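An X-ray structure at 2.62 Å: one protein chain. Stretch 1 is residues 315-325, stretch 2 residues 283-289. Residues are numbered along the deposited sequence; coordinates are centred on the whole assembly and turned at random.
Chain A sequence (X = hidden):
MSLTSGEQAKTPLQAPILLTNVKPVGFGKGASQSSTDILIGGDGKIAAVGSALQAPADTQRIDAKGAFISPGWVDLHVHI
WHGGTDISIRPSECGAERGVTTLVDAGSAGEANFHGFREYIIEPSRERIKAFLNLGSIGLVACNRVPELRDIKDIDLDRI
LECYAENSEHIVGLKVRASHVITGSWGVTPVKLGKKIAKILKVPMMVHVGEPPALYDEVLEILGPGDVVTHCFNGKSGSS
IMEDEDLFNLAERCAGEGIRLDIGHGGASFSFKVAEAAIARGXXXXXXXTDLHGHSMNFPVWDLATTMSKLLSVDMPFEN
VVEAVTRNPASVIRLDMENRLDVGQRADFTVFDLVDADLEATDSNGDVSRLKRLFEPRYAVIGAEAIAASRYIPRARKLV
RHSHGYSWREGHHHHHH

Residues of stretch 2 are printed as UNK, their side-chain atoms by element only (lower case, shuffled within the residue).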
# COMPACT_ATOMS: atom_id res chain seq x y z
N ASP A 315 -24.38 39.80 7.50
CA ASP A 315 -24.67 40.28 8.83
C ASP A 315 -23.72 40.06 9.99
O ASP A 315 -24.14 39.69 11.08
CB ASP A 315 -26.05 39.78 9.24
CG ASP A 315 -26.95 40.89 9.73
OD1 ASP A 315 -27.15 41.86 8.97
OD2 ASP A 315 -27.44 40.80 10.87
N MSE A 316 -22.43 40.27 9.77
CA MSE A 316 -21.49 40.14 10.86
C MSE A 316 -21.28 41.61 11.20
O MSE A 316 -20.80 42.38 10.38
CB MSE A 316 -20.19 39.50 10.39
CG MSE A 316 -19.31 38.91 11.49
SE MSE A 316 -17.89 37.94 10.89
CE MSE A 316 -16.84 38.06 12.32
N PRO A 317 -21.68 42.02 12.41
CA PRO A 317 -21.48 43.43 12.75
C PRO A 317 -20.06 43.93 12.43
O PRO A 317 -19.08 43.21 12.60
CB PRO A 317 -21.80 43.47 14.24
CG PRO A 317 -21.57 42.04 14.69
CD PRO A 317 -22.14 41.25 13.57
N PHE A 318 -19.97 45.17 11.96
CA PHE A 318 -18.69 45.79 11.61
C PHE A 318 -17.57 45.55 12.64
O PHE A 318 -16.52 45.00 12.32
CB PHE A 318 -18.88 47.30 11.46
CG PHE A 318 -17.62 48.05 11.20
CD1 PHE A 318 -17.08 48.11 9.93
CD2 PHE A 318 -16.97 48.71 12.24
CE1 PHE A 318 -15.91 48.81 9.68
CE2 PHE A 318 -15.78 49.43 12.00
CZ PHE A 318 -15.26 49.48 10.72
N GLU A 319 -17.81 45.97 13.87
CA GLU A 319 -16.82 45.82 14.93
C GLU A 319 -16.28 44.40 15.08
O GLU A 319 -15.14 44.21 15.49
CB GLU A 319 -17.40 46.30 16.25
CG GLU A 319 -17.32 47.80 16.44
CD GLU A 319 -16.00 48.24 17.06
OE1 GLU A 319 -15.09 47.40 17.22
OE2 GLU A 319 -15.89 49.45 17.40
N ASN A 320 -17.09 43.40 14.75
CA ASN A 320 -16.67 42.03 14.91
C ASN A 320 -15.82 41.59 13.74
O ASN A 320 -14.93 40.75 13.91
CB ASN A 320 -17.88 41.14 15.15
CG ASN A 320 -18.62 41.54 16.41
OD1 ASN A 320 -18.00 41.85 17.43
ND2 ASN A 320 -19.95 41.53 16.35
N VAL A 321 -16.05 42.12 12.55
CA VAL A 321 -15.25 41.74 11.39
C VAL A 321 -13.82 42.27 11.57
O VAL A 321 -12.85 41.56 11.27
CB VAL A 321 -15.85 42.30 10.05
CG1 VAL A 321 -14.90 42.03 8.90
CG2 VAL A 321 -17.21 41.65 9.75
N VAL A 322 -13.70 43.50 12.05
CA VAL A 322 -12.40 44.13 12.28
C VAL A 322 -11.64 43.33 13.33
O VAL A 322 -10.43 43.13 13.25
CB VAL A 322 -12.55 45.61 12.82
CG1 VAL A 322 -11.18 46.20 13.15
CG2 VAL A 322 -13.27 46.47 11.79
N GLU A 323 -12.37 42.86 14.33
CA GLU A 323 -11.77 42.09 15.40
C GLU A 323 -11.34 40.70 14.93
O GLU A 323 -10.33 40.16 15.40
CB GLU A 323 -12.78 41.97 16.53
CG GLU A 323 -12.48 40.89 17.52
CD GLU A 323 -13.50 40.82 18.61
OE1 GLU A 323 -13.58 41.80 19.39
OE2 GLU A 323 -14.24 39.81 18.69
N ALA A 324 -12.11 40.12 14.01
CA ALA A 324 -11.83 38.80 13.46
C ALA A 324 -10.74 38.90 12.39
O ALA A 324 -10.58 38.02 11.55
CB ALA A 324 -13.08 38.22 12.85
N VAL A 325 -9.98 39.98 12.45
CA VAL A 325 -8.94 40.22 11.47
C VAL A 325 -7.77 40.93 12.15
O VAL A 325 -6.78 41.27 11.53
CB VAL A 325 -9.54 41.03 10.29
CG1 VAL A 325 -9.17 42.48 10.37
CG2 VAL A 325 -9.13 40.41 8.98
N UNK A 283 -23.82 32.07 15.46
CA UNK A 283 -22.47 31.52 15.33
C UNK A 283 -21.61 32.35 14.39
O UNK A 283 -21.79 32.34 13.16
c UNK A 283 -22.49 30.06 14.85
c UNK A 283 -21.31 27.86 14.48
c UNK A 283 -20.51 29.44 16.29
c UNK A 283 -21.13 29.34 14.89
N UNK A 284 -20.68 33.08 14.98
CA UNK A 284 -19.76 33.92 14.22
C UNK A 284 -18.40 33.26 14.07
O UNK A 284 -18.01 32.41 14.88
c UNK A 284 -19.56 35.26 14.94
c UNK A 284 -21.89 36.03 14.48
c UNK A 284 -20.16 37.58 15.43
c UNK A 284 -20.43 36.43 14.50
N UNK A 285 -17.68 33.62 13.01
CA UNK A 285 -16.37 32.99 12.88
C UNK A 285 -15.44 33.74 13.83
O UNK A 285 -15.60 34.95 14.05
c UNK A 285 -16.73 34.45 11.06
c UNK A 285 -16.03 33.18 11.40
c UNK A 285 -18.07 34.29 11.76
N UNK A 286 -14.49 33.04 14.43
CA UNK A 286 -13.54 33.65 15.35
C UNK A 286 -12.58 34.59 14.60
O UNK A 286 -12.22 35.66 15.09
c UNK A 286 -11.19 34.08 19.22
c UNK A 286 -10.38 33.25 16.68
c UNK A 286 -9.86 34.19 18.85
c UNK A 286 -9.45 33.78 17.57
c UNK A 286 -12.72 32.58 16.08
c UNK A 286 -11.72 33.14 17.04
c UNK A 286 -12.11 33.55 18.31
N UNK A 287 -12.17 34.16 13.41
CA UNK A 287 -11.27 34.94 12.59
C UNK A 287 -11.68 34.79 11.14
O UNK A 287 -12.27 33.77 10.76
c UNK A 287 -9.81 34.46 12.76
o UNK A 287 -9.64 33.12 12.33
N UNK A 288 -11.41 35.83 10.37
CA UNK A 288 -11.70 35.85 8.95
C UNK A 288 -10.36 35.75 8.21
O UNK A 288 -9.46 36.56 8.45
c UNK A 288 -14.49 38.53 8.96
c UNK A 288 -12.65 37.22 7.05
c UNK A 288 -13.68 37.32 9.36
c UNK A 288 -12.39 37.18 8.56
N UNK A 289 -10.21 34.76 7.35
CA UNK A 289 -8.97 34.63 6.61
C UNK A 289 -9.20 34.25 5.16
O UNK A 289 -10.26 33.76 4.79
o UNK A 289 -8.56 32.29 7.16
c UNK A 289 -8.04 33.60 7.27

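Position 283 carries four side-chain carbons in a chain that forks at the second, with no heteroatom. That is leucine. Leu283 lies out of reach of stretch 1, so the contact proper begins one residue later.

Position 284 has the same inventory, four carbons forked at the second, but here CA-to-CB points toward the helix-bearing stretch. The fork carbon lies 4.1 Å from CG of Met316, and one of the terminal carbons lies 4.1 Å from ND2 of Asn320. The fork again reads as leucine, and Leu284, partly exposed, packs against Met316 and Asn320, its CG being the atom that meets Met316.

Position 285 shows three carbons that close a ring onto the backbone nitrogen, and the middle carbon of the three lies 3.7 Å from SE of Met316. Only proline closes such a ring, and the carbon that meets the selenium is CG of Pro285. Met316 is a selenomethionine with all three chi angles near t, and this extended shape carries its selenium along the stretch to the ring.

Position 286 holds one carbon followed by a six-carbon ring, with no oxygen at its tip. The backbone makes the contact here, with O of 286 lying 3.5 Å from CB of Ala324 and in a CA-H...O contact with CA of Ala324 at 3.6 Å. The residue is phenylalanine. The ring of Phe286 takes no part, since CA-to-CB points away and the side chain makes no contact with stretch 1.

Position 287 has one carbon and one oxygen, and the oxygen is hydrogen-bonded elsewhere in the structure. What it offers here is main chain: CA of 287 lies 3.3 Å from O of Ala324, and CA of 287 and CA of Ala324 are 4.0 Å apart, a spacing that a methyl side chain on Ala324 accommodates. The unbranched pair of side-chain atoms means serine, Ser287.

Position 288 bears four carbons, forked at the first, with one arm two carbons long. The longer arm reaches CG1 of Val321, and its base packs on CB of Ala324. This is isoleucine. CD1 of Ile288 sits 3.5 Å from CG1 of Val321 and 4.0 Å from SE of Met316, while its CG1 lies 3.7 Å from CB of Ala324.

Position 289 repeats one carbon and one oxygen, another serine. Ser289 makes no contact with stretch 1, and its OG is hydrogen-bonded elsewhere in the structure.

The contact works as one polar pin set beside an apolar patch. Ala324 is the first residue to leave helical geometry, and its O accepts a hydrogen bond from N of Ile288, 2.6 Å long and nearly straight at 168°. That bond lies at the close backbone approach just past the helix. From there Ile288 reaches back to Val321 and Met316, and Pro285 and Leu284 continue the packing along Met316. The rule to take away is economy: a small residue where the chains nearly touch, longer apolar side chains where they diverge.

Stretch 2, residues 283-289: LLPFSIS
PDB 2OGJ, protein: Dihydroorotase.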